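Local coordinates for probable GTP-binding protein engB (Pyrococcus horikoshii, PDB 2CXX) that binds guanine nucleotides and probably acts as a magnesium-dependent GTPase needed for normal cell division and septation, at residues M58-K62 with E63-R67; E97-K100 with R101-R105; I178-V181 with I182-R185; E150-L153 with S154-D157. All coordinates share one frame; numbering follows the deposited sequence.

Contact 1. Residues M58-K62 with E63-R67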
loop_
_atom_site.group_PDB
_atom_site.type_symbol
_atom_site.label_atom_id
_atom_site.label_comp_id
_atom_site.label_asym_id
_atom_site.label_seq_id
_atom_site.Cartn_x
_atom_site.Cartn_y
_atom_site.Cartn_z
HETATM N N MSE A 58 -5.830 -16.903 -5.462
HETATM C CA MSE A 58 -6.047 -18.272 -5.907
HETATM C C MSE A 58 -5.160 -18.504 -7.130
HETATM O O MSE A 58 -4.982 -17.612 -7.950
HETATM C CB MSE A 58 -7.524 -18.510 -6.244
HETATM C CG MSE A 58 -7.838 -19.952 -6.602
HETATM SE SE MSE A 58 -9.731 -20.173 -6.976
HETATM C CE MSE A 58 -9.800 -18.974 -8.488
ATOM N N GLY A 59 -4.571 -19.694 -7.199
ATOM C CA GLY A 59 -3.715 -20.035 -8.310
ATOM C C GLY A 59 -2.280 -19.657 -8.046
ATOM O O GLY A 59 -1.383 -20.134 -8.728
ATOM N N LEU A 60 -2.049 -18.787 -7.071
ATOM C CA LEU A 60 -0.687 -18.372 -6.758
ATOM C C LEU A 60 -0.233 -19.246 -5.602
ATOM O O LEU A 60 -0.732 -19.110 -4.482
ATOM C CB LEU A 60 -0.667 -16.902 -6.322
ATOM C CG LEU A 60 0.731 -16.371 -6.071
ATOM C CD1 LEU A 60 1.444 -16.244 -7.411
ATOM C CD2 LEU A 60 0.662 -15.033 -5.398
ATOM N N PRO A 61 0.697 -20.185 -5.865
ATOM C CA PRO A 61 1.191 -21.064 -4.821
ATOM C C PRO A 61 1.782 -20.250 -3.659
ATOM O O PRO A 61 2.358 -19.164 -3.855
ATOM C CB PRO A 61 2.233 -21.897 -5.544
ATOM C CG PRO A 61 1.795 -21.894 -6.929
ATOM C CD PRO A 61 1.385 -20.459 -7.134
ATOM N N LYS A 62 1.703 -20.768 -2.455
ATOM C CA LYS A 62 2.241 -19.977 -1.372
ATOM C C LYS A 62 3.766 -19.820 -1.419
ATOM O O LYS A 62 4.264 -18.893 -0.842
ATOM C CB LYS A 62 1.796 -20.517 -0.027
ATOM C CG LYS A 62 2.521 -21.763 0.471
ATOM C CD LYS A 62 3.177 -21.372 1.793
ATOM C CE LYS A 62 3.937 -22.515 2.468
ATOM N NZ LYS A 62 4.649 -22.024 3.709
ATOM N N GLU A 63 4.477 -20.713 -2.114
ATOM C CA GLU A 63 5.947 -20.632 -2.239
ATOM C C GLU A 63 6.285 -19.460 -3.169
ATOM O O GLU A 63 7.313 -18.813 -3.007
ATOM C CB GLU A 63 6.544 -21.906 -2.911
ATOM C CG GLU A 63 6.392 -23.231 -2.197
ATOM C CD GLU A 63 4.955 -23.724 -2.083
ATOM O OE1 GLU A 63 4.134 -23.349 -2.932
ATOM O OE2 GLU A 63 4.670 -24.505 -1.134
ATOM N N VAL A 64 5.424 -19.197 -4.143
ATOM C CA VAL A 64 5.674 -18.159 -5.102
ATOM C C VAL A 64 5.318 -16.844 -4.445
ATOM O O VAL A 64 5.933 -15.802 -4.709
ATOM C CB VAL A 64 4.861 -18.430 -6.382
ATOM C CG1 VAL A 64 5.098 -17.361 -7.404
ATOM C CG2 VAL A 64 5.259 -19.846 -6.932
ATOM N N GLN A 65 4.312 -16.915 -3.592
ATOM C CA GLN A 65 3.868 -15.789 -2.783
ATOM C C GLN A 65 5.076 -15.317 -1.940
ATOM O O GLN A 65 5.380 -14.136 -1.902
ATOM C CB GLN A 65 2.728 -16.266 -1.879
ATOM C CG GLN A 65 1.960 -15.192 -1.176
ATOM C CD GLN A 65 0.909 -15.789 -0.202
ATOM O OE1 GLN A 65 0.834 -15.388 0.952
ATOM N NE2 GLN A 65 0.149 -16.733 -0.668
ATOM N N GLU A 66 5.757 -16.244 -1.261
ATOM C CA GLU A 66 6.929 -15.869 -0.454
ATOM C C GLU A 66 8.062 -15.365 -1.338
ATOM O O GLU A 66 8.790 -14.428 -0.960
ATOM C CB GLU A 66 7.471 -17.044 0.379
ATOM C CG GLU A 66 8.635 -16.603 1.276
ATOM C CD GLU A 66 9.081 -17.617 2.302
ATOM O OE1 GLU A 66 8.210 -18.213 2.984
ATOM O OE2 GLU A 66 10.319 -17.789 2.462
ATOM N N ARG A 67 8.228 -15.967 -2.505
ATOM C CA ARG A 67 9.316 -15.532 -3.385
ATOM C C ARG A 67 9.099 -14.092 -3.833
ATOM O O ARG A 67 10.034 -13.304 -3.921
ATOM C CB ARG A 67 9.439 -16.388 -4.645
ATOM C CG ARG A 67 10.125 -15.564 -5.722
ATOM C CD ARG A 67 10.831 -16.288 -6.813
ATOM N NE ARG A 67 9.941 -16.936 -7.749
ATOM C CZ ARG A 67 10.184 -17.009 -9.056
ATOM N NH1 ARG A 67 11.280 -16.453 -9.581
ATOM N NH2 ARG A 67 9.345 -17.677 -9.838
HETATM O O HOH W 1 6.128 -20.275 1.955
#
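Pro61 meets Val64 and Gln65 at the start of helix 62-79, where Pro61 is the N-cap. This start lies beyond the predicted GTP-binding residues Asp50 to Gly53, in the region that corresponds to switch II of related GTPases. The carbonyl of Pro61 closes the first turn: Pro61 O accepts Gln65 N at 3.0 Å with an N-H...O angle of 156°, and also takes a weak bond from Val64 N. One residue on, Glu66 N bonds to Lys62 O at 3.1 Å.

Lys62 can be followed outward from this turn. Its CB lies 3.4 Å from Glu63 N. A chi1 of 77° sets CG between the backbone N and the carbonyl carbon, beside the carboxylate of Glu63, with CG 3.8 Å from Glu63 OE2. The bend at chi2 (120°) then turns the chain onward: CD comes near the Glu63 amide nitrogen, and CE again faces OE2. The ammonium group does not touch either nearby carboxylate directly, so its link to Glu66 is made through solvent.

On a different side of the turn the contacts are apolar. The two methyls of Val64 share the work: CG2 lies beside the pyrrolidine ring, 3.9 Å from Pro61 CB, while CG1 faces the end of Leu60. Both Leu60 and Val64 also touch Arg36, a predicted GTP-binding residue. The polar side finishes in a single bridging water, which accepts from Lys62 NZ at 2.9 Å and donates to Glu66 OE1 at 3.1 Å.

Contact 2. Residues E97-K100 with R101-R105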
loop_
_atom_site.group_PDB
_atom_site.type_symbol
_atom_site.label_atom_id
_atom_site.label_comp_id
_atom_site.label_asym_id
_atom_site.label_seq_id
_atom_site.Cartn_x
_atom_site.Cartn_y
_atom_site.Cartn_z
ATOM N N GLU A 97 -9.904 -6.970 10.544
ATOM C CA GLU A 97 -10.385 -8.282 10.913
ATOM C C GLU A 97 -9.344 -9.321 10.558
ATOM O O GLU A 97 -9.198 -10.305 11.259
ATOM C CB GLU A 97 -11.728 -8.545 10.227
ATOM C CG GLU A 97 -12.798 -7.560 10.715
ATOM C CD GLU A 97 -12.896 -7.541 12.238
ATOM O OE1 GLU A 97 -13.182 -8.609 12.824
ATOM O OE2 GLU A 97 -12.657 -6.465 12.857
ATOM N N ILE A 98 -8.587 -9.096 9.473
ATOM C CA ILE A 98 -7.516 -10.020 9.125
ATOM C C ILE A 98 -6.443 -9.947 10.220
ATOM O O ILE A 98 -5.934 -10.963 10.661
ATOM C CB ILE A 98 -6.907 -9.633 7.763
ATOM C CG1 ILE A 98 -7.955 -9.934 6.677
ATOM C CG2 ILE A 98 -5.613 -10.414 7.447
ATOM C CD1 ILE A 98 -7.556 -9.373 5.321
ATOM N N ILE A 99 -6.129 -8.732 10.671
ATOM C CA ILE A 99 -5.090 -8.582 11.689
ATOM C C ILE A 99 -5.472 -9.379 12.923
ATOM O O ILE A 99 -4.669 -10.132 13.408
ATOM C CB ILE A 99 -4.865 -7.108 12.038
ATOM C CG1 ILE A 99 -4.050 -6.482 10.912
ATOM C CG2 ILE A 99 -4.091 -6.938 13.397
ATOM C CD1 ILE A 99 -4.053 -4.930 11.007
ATOM N N LYS A 100 -6.721 -9.280 13.347
ATOM C CA LYS A 100 -7.160 -10.004 14.543
ATOM C C LYS A 100 -7.071 -11.552 14.419
ATOM O O LYS A 100 -6.618 -12.264 15.387
ATOM C CB LYS A 100 -8.599 -9.568 14.893
ATOM C CG LYS A 100 -8.816 -8.044 15.098
ATOM C CD LYS A 100 -10.269 -7.728 15.338
ATOM C CE LYS A 100 -10.505 -6.234 15.233
ATOM N NZ LYS A 100 -11.965 -5.893 15.348
ATOM N N ARG A 101 -7.414 -12.090 13.240
ATOM C CA ARG A 101 -7.358 -13.545 13.107
ATOM C C ARG A 101 -5.917 -14.037 13.008
ATOM O O ARG A 101 -5.591 -15.128 13.504
ATOM C CB ARG A 101 -8.168 -14.062 11.913
ATOM C CG ARG A 101 -9.614 -13.586 11.849
ATOM C CD ARG A 101 -10.347 -14.474 10.749
ATOM N NE ARG A 101 -11.665 -13.970 10.438
ATOM C CZ ARG A 101 -11.909 -13.005 9.563
ATOM N NH1 ARG A 101 -10.905 -12.466 8.910
ATOM N NH2 ARG A 101 -13.164 -12.591 9.365
ATOM N N TRP A 102 -5.039 -13.250 12.399
ATOM C CA TRP A 102 -3.653 -13.650 12.312
ATOM C C TRP A 102 -2.995 -13.586 13.695
ATOM O O TRP A 102 -2.250 -14.511 14.086
ATOM C CB TRP A 102 -2.919 -12.733 11.296
ATOM C CG TRP A 102 -3.125 -13.182 9.845
ATOM C CD1 TRP A 102 -4.334 -13.481 9.226
ATOM C CD2 TRP A 102 -2.113 -13.439 8.866
ATOM N NE1 TRP A 102 -4.121 -13.903 7.938
ATOM C CE2 TRP A 102 -2.770 -13.896 7.686
ATOM C CE3 TRP A 102 -0.714 -13.338 8.860
ATOM C CZ2 TRP A 102 -2.073 -14.246 6.541
ATOM C CZ3 TRP A 102 -0.019 -13.691 7.691
ATOM C CH2 TRP A 102 -0.706 -14.137 6.556
ATOM N N GLU A 103 -3.285 -12.539 14.451
ATOM C CA GLU A 103 -2.669 -12.438 15.771
ATOM C C GLU A 103 -3.171 -13.601 16.604
ATOM O O GLU A 103 -2.376 -14.199 17.313
ATOM C CB GLU A 103 -2.998 -11.123 16.461
ATOM C CG GLU A 103 -2.392 -9.880 15.781
ATOM C CD GLU A 103 -2.631 -8.609 16.613
ATOM O OE1 GLU A 103 -3.607 -8.615 17.353
ATOM O OE2 GLU A 103 -1.875 -7.627 16.532
ATOM N N LYS A 104 -4.468 -13.924 16.517
ATOM C CA LYS A 104 -5.000 -15.074 17.258
ATOM C C LYS A 104 -4.138 -16.305 17.036
ATOM O O LYS A 104 -3.783 -17.004 17.998
ATOM C CB LYS A 104 -6.457 -15.376 16.849
ATOM C CG LYS A 104 -7.202 -16.311 17.798
ATOM C CD LYS A 104 -8.498 -16.773 17.189
ATOM C CE LYS A 104 -9.140 -17.935 17.946
ATOM N NZ LYS A 104 -10.588 -17.985 17.553
ATOM N N ARG A 105 -3.732 -16.585 15.801
ATOM C CA ARG A 105 -2.918 -17.774 15.609
ATOM C C ARG A 105 -1.405 -17.615 15.690
ATOM O O ARG A 105 -0.634 -18.494 15.262
ATOM C CB ARG A 105 -3.294 -18.473 14.315
ATOM C CG ARG A 105 -3.156 -17.680 13.076
ATOM C CD ARG A 105 -3.234 -18.683 11.938
ATOM N NE ARG A 105 -3.083 -18.024 10.666
ATOM C CZ ARG A 105 -4.009 -17.230 10.158
ATOM N NH1 ARG A 105 -5.131 -17.032 10.812
ATOM N NH2 ARG A 105 -3.789 -16.601 9.035
#
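Ile98 and Trp102, one helical turn apart on helix 94-104, form the main apolar pair: they run side by side in the same direction, and Ile98 CG2 reaches Trp102 CD1 at 3.8 Å. The same ring atom is 3.3 Å from Ile98 O. Trp102 CG stands beside its own backbone N (chi1 -82°), which tilts the indole back over the preceding turn. Ile98 also touches Arg9, a predicted GTP-binding residue.

Beneath these side chains runs an unbroken alpha-helical ladder. Trp102 N donates to Ile98 O at 3.0 Å with an N-H...O angle of 162°, and Arg101, Glu103 and Lys104 repeat the pattern to Glu97, Ile99 and Lys100. On the next face Glu103 lies alongside Ile99, its CD 3.9 Å from Ile99 CG2.

Farther out, charges frame the helix. Lys100 NZ forms a salt bridge with Glu97 OE2 at 2.6 Å, using the syn lone pair of the carboxylate, and makes a cation-pi contact with Phe144. Glu103 turns its carboxylate to Lys148, so both residues tie this helix to helix 138-149, on which Ile99 also packs. At the C-terminal end Arg105 NH2 sits 2.9 Å above the Trp102 ring plane, near its rim, while NE pairs with Glu107. Lys100-Glu97 and Glu103-Lys148 would be expected to offset part of one another's charge within each pair, as would Arg105-Glu107 just past the helix.

Contact 3. Residues I178-V181 with I182-R185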
loop_
_atom_site.group_PDB
_atom_site.type_symbol
_atom_site.label_atom_id
_atom_site.label_comp_id
_atom_site.label_asym_id
_atom_site.label_seq_id
_atom_site.Cartn_x
_atom_site.Cartn_y
_atom_site.Cartn_z
ATOM N N ILE A 178 0.890 12.937 -0.880
ATOM C CA ILE A 178 2.041 12.363 -1.530
ATOM C C ILE A 178 3.020 13.453 -1.939
ATOM O O ILE A 178 4.213 13.349 -1.682
ATOM C CB ILE A 178 1.604 11.604 -2.785
ATOM C CG1 ILE A 178 0.884 10.355 -2.357
ATOM C CG2 ILE A 178 2.804 11.319 -3.709
ATOM C CD1 ILE A 178 0.364 9.569 -3.568
ATOM N N PHE A 179 2.516 14.507 -2.574
ATOM C CA PHE A 179 3.431 15.539 -2.993
ATOM C C PHE A 179 3.961 16.375 -1.884
ATOM O O PHE A 179 5.090 16.826 -1.932
ATOM C CB PHE A 179 2.812 16.351 -4.118
ATOM C CG PHE A 179 2.801 15.571 -5.381
ATOM C CD1 PHE A 179 1.629 15.128 -5.935
ATOM C CD2 PHE A 179 4.006 15.147 -5.937
ATOM C CE1 PHE A 179 1.645 14.272 -7.015
ATOM C CE2 PHE A 179 4.019 14.293 -7.009
ATOM C CZ PHE A 179 2.832 13.854 -7.546
ATOM N N GLU A 180 3.181 16.505 -0.835
ATOM C CA GLU A 180 3.604 17.284 0.327
ATOM C C GLU A 180 4.747 16.502 0.996
ATOM O O GLU A 180 5.816 17.050 1.310
ATOM C CB GLU A 180 2.379 17.410 1.197
ATOM C CG GLU A 180 2.356 18.293 2.346
ATOM C CD GLU A 180 0.982 18.228 2.962
ATOM O OE1 GLU A 180 0.039 18.812 2.379
ATOM O OE2 GLU A 180 0.813 17.538 3.994
ATOM N N VAL A 181 4.549 15.202 1.216
ATOM C CA VAL A 181 5.627 14.400 1.803
ATOM C C VAL A 181 6.902 14.474 0.981
ATOM O O VAL A 181 7.987 14.615 1.554
ATOM C CB VAL A 181 5.265 12.908 1.957
ATOM C CG1 VAL A 181 6.533 12.110 2.414
ATOM C CG2 VAL A 181 4.120 12.771 2.937
ATOM N N ILE A 182 6.782 14.400 -0.347
ATOM C CA ILE A 182 7.934 14.468 -1.237
ATOM C C ILE A 182 8.690 15.794 -1.079
ATOM O O ILE A 182 9.929 15.815 -1.007
ATOM C CB ILE A 182 7.531 14.322 -2.722
ATOM C CG1 ILE A 182 7.039 12.902 -3.000
ATOM C CG2 ILE A 182 8.684 14.718 -3.609
ATOM C CD1 ILE A 182 6.501 12.677 -4.400
ATOM N N ARG A 183 7.950 16.894 -1.043
ATOM C CA ARG A 183 8.593 18.184 -0.873
ATOM C C ARG A 183 9.201 18.306 0.520
ATOM O O ARG A 183 10.374 18.647 0.637
ATOM C CB ARG A 183 7.601 19.323 -1.046
ATOM C CG ARG A 183 7.150 19.626 -2.467
ATOM C CD ARG A 183 6.361 20.949 -2.421
ATOM N NE ARG A 183 5.592 20.944 -1.178
ATOM C CZ ARG A 183 4.929 21.969 -0.657
ATOM N NH1 ARG A 183 4.910 23.167 -1.265
ATOM N NH2 ARG A 183 4.275 21.781 0.491
ATOM N N GLU A 184 8.403 18.055 1.565
ATOM C CA GLU A 184 8.886 18.162 2.945
ATOM C C GLU A 184 10.181 17.386 3.099
ATOM O O GLU A 184 11.083 17.830 3.821
ATOM C CB GLU A 184 7.853 17.657 3.968
ATOM C CG GLU A 184 7.361 16.276 3.659
ATOM C CD GLU A 184 7.178 15.400 4.864
ATOM O OE1 GLU A 184 6.157 15.556 5.591
ATOM O OE2 GLU A 184 8.063 14.538 5.071
ATOM N N ARG A 185 10.282 16.257 2.389
ATOM C CA ARG A 185 11.483 15.396 2.401
ATOM C C ARG A 185 12.675 16.244 1.966
ATOM O O ARG A 185 13.650 16.345 2.738
ATOM C CB ARG A 185 11.341 14.216 1.404
ATOM C CG ARG A 185 11.109 12.780 1.968
ATOM C CD ARG A 185 12.406 11.969 2.142
ATOM N NE ARG A 185 12.353 10.578 1.652
ATOM C CZ ARG A 185 13.247 9.637 1.980
ATOM N NH1 ARG A 185 14.242 9.931 2.780
ATOM N NH2 ARG A 185 13.156 8.403 1.520
#
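Regular alpha-helical bonding joins Ile178 to Ile182, Phe179 to Arg183 and Glu180 to Glu184, the last with Glu184 N 2.8 Å from Glu180 O at an N-H...O angle of 169°. These are the last two turns of helix 171-184, the C-terminal helix of the G domain, laid against the parallel strands 85-91 and 125-130.

Ile182 is the side chain common to the apolar contacts. With CG1 beside its own backbone N (chi1 -69°), the chain runs back toward the preceding turn, where CG1 lies 3.2 Å from Ile178 O. Its terminal CD1 then meets two neighbours of that turn, 3.8 Å from Phe179 CD2 and 4.0 Å from Ile178 CG2, all three side chains pointing the same way.

Strand residues complete the layer: Ile178 touches Val87 and Ile126, and both Val181 and Ile182 touch Val85. Phe179 instead meets the rings of Trp43 and His46, at inclined angles. Polar groups face other partners, Glu180 forming a salt bridge with Arg177. On the outer side a chi1 of -74° holds Arg183 CG beside its own backbone N, and this aliphatic carbon rests 3.5 Å from Phe179 O.

Contact 4. Residues E150-L153 with S154-D157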
loop_
_atom_site.group_PDB
_atom_site.type_symbol
_atom_site.label_atom_id
_atom_site.label_comp_id
_atom_site.label_asym_id
_atom_site.label_seq_id
_atom_site.Cartn_x
_atom_site.Cartn_y
_atom_site.Cartn_z
ATOM N N GLU A 150 2.173 0.741 14.986
ATOM C CA GLU A 150 3.080 1.528 15.861
ATOM C C GLU A 150 3.263 2.951 15.358
ATOM O O GLU A 150 4.371 3.470 15.240
ATOM C CB GLU A 150 4.468 0.842 16.053
ATOM C CG GLU A 150 4.336 -0.485 16.788
ATOM C CD GLU A 150 5.653 -1.200 17.012
ATOM O OE1 GLU A 150 6.726 -0.688 16.600
ATOM O OE2 GLU A 150 5.595 -2.297 17.596
ATOM N N VAL A 151 2.131 3.569 15.044
ATOM C CA VAL A 151 2.055 4.944 14.589
ATOM C C VAL A 151 1.608 5.812 15.759
ATOM O O VAL A 151 0.573 5.552 16.363
ATOM C CB VAL A 151 1.057 5.110 13.467
ATOM C CG1 VAL A 151 0.907 6.544 13.130
ATOM C CG2 VAL A 151 1.571 4.370 12.244
ATOM N N PRO A 152 2.418 6.836 16.109
ATOM C CA PRO A 152 2.084 7.738 17.221
ATOM C C PRO A 152 0.771 8.488 16.974
ATOM O O PRO A 152 0.463 8.882 15.855
ATOM C CB PRO A 152 3.272 8.717 17.288
ATOM C CG PRO A 152 4.416 8.023 16.584
ATOM C CD PRO A 152 3.732 7.160 15.505
ATOM N N LEU A 153 0.012 8.719 18.031
ATOM C CA LEU A 153 -1.252 9.465 17.876
ATOM C C LEU A 153 -1.062 10.783 17.121
ATOM O O LEU A 153 -1.883 11.165 16.278
ATOM C CB LEU A 153 -1.859 9.772 19.264
ATOM C CG LEU A 153 -2.035 8.499 20.093
ATOM C CD1 LEU A 153 -2.401 8.849 21.524
ATOM C CD2 LEU A 153 -3.089 7.602 19.470
ATOM N N SER A 154 0.017 11.506 17.416
ATOM C CA SER A 154 0.305 12.793 16.772
ATOM C C SER A 154 0.488 12.670 15.263
ATOM O O SER A 154 0.327 13.655 14.507
ATOM C CB SER A 154 1.595 13.388 17.360
ATOM O OG SER A 154 2.652 12.413 17.320
ATOM N N GLU A 155 0.824 11.468 14.806
ATOM C CA GLU A 155 1.050 11.315 13.372
ATOM C C GLU A 155 -0.075 10.640 12.610
ATOM O O GLU A 155 -0.004 10.562 11.413
ATOM C CB GLU A 155 2.343 10.532 13.110
ATOM C CG GLU A 155 3.583 11.081 13.796
ATOM C CD GLU A 155 3.575 12.620 13.926
ATOM O OE1 GLU A 155 3.644 13.335 12.888
ATOM O OE2 GLU A 155 3.504 13.103 15.092
ATOM N N ILE A 156 -1.141 10.210 13.275
ATOM C CA ILE A 156 -2.210 9.505 12.552
ATOM C C ILE A 156 -2.805 10.167 11.308
ATOM O O ILE A 156 -2.980 9.524 10.267
ATOM C CB ILE A 156 -3.342 9.139 13.512
ATOM C CG1 ILE A 156 -2.800 8.122 14.494
ATOM C CG2 ILE A 156 -4.537 8.468 12.751
ATOM C CD1 ILE A 156 -3.779 7.673 15.585
ATOM N N ASP A 157 -3.142 11.446 11.405
ATOM C CA ASP A 157 -3.730 12.109 10.263
ATOM C C ASP A 157 -2.724 12.414 9.163
ATOM O O ASP A 157 -3.143 12.752 8.064
ATOM C CB ASP A 157 -4.421 13.405 10.691
ATOM C CG ASP A 157 -5.660 13.165 11.509
ATOM O OD1 ASP A 157 -6.466 12.294 11.110
ATOM O OD2 ASP A 157 -5.836 13.855 12.540
#
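Pro152 and Glu155 meet through a peptide plane: Glu155 N donates to Pro152 O at 2.8 Å, but from above the carbonyl plane, 52° out of it, and not on a lone pair. The carbonyl of Leu153 is approached in the same fashion, Ile156 N standing 67° out of its plane at 3.2 Å from Leu153 O. A further flat group is the carboxylate of Glu155, at which Ser154 directs its hydroxyl: OG donates to Glu155 OE2 over 2.5 Å, unusually short, so the exact length is doubtful. The Pro152 ring borders that polar pair, with its CB 3.7 Å from Ser154 OG.

Both backbone bonds span three residues, so the chain forms two overlapping i,i+3 turns as it enters helix 156-159. The preceding helix, 138-149, ends in a Schellman motif, with Glu150 at positive phi. The contact therefore belongs to a short loop joining helix 138-149 to helix 156-159, leading toward the edge strand 160-162.

Ser154 OG reaches the carboxylate because its chi1 of 51° brings the hydroxyl over the neighbouring residue, and Glu155 bends at chi2 to meet it. Away from this pair, Leu153 CD2 packs on Ile156 CD1 at 3.9 Å, the two side chains running alongside each other. Val151 CG1 adds a looser contact with Ile156 CG1, at 4.3 Å. Ile156 also packs on Ile142, Asn143 and Ala146 of helix 138-149, while Val151 touches Tyr115.

Chemically the turn is divided: a buried isoleucine and valine fix it to the helices beneath, while the hydroxyl-carboxylate bond would limit the rotation of Glu155 on the more exposed side.

How the contacts relate
Contacts 1 and 2 lie at the surface, contacts 3 and 4 are partly buried, and no two of the four contacts touch. Each opens or closes a different helix, yet elements are shared: helix 138-149 is packed on by Ile99 in contact 2 and by Ile156 in contact 4. Of the helix entries, contact 1 starts i,i+4 bonding at its N-cap and contact 4 has i,i+3 bonds; contacts 2 and 3 are C-terminal turns with standard i,i+4 bonding. Contact 1 joins lysine and glutamate through a water and contact 2 has a direct salt bridge, each beside apolar pairs, whereas contact 3 faces the central sheet with aliphatic side chains. Contacts 1 and 3, about 35 Å apart between centres, lie on opposite sides of the chain's centre.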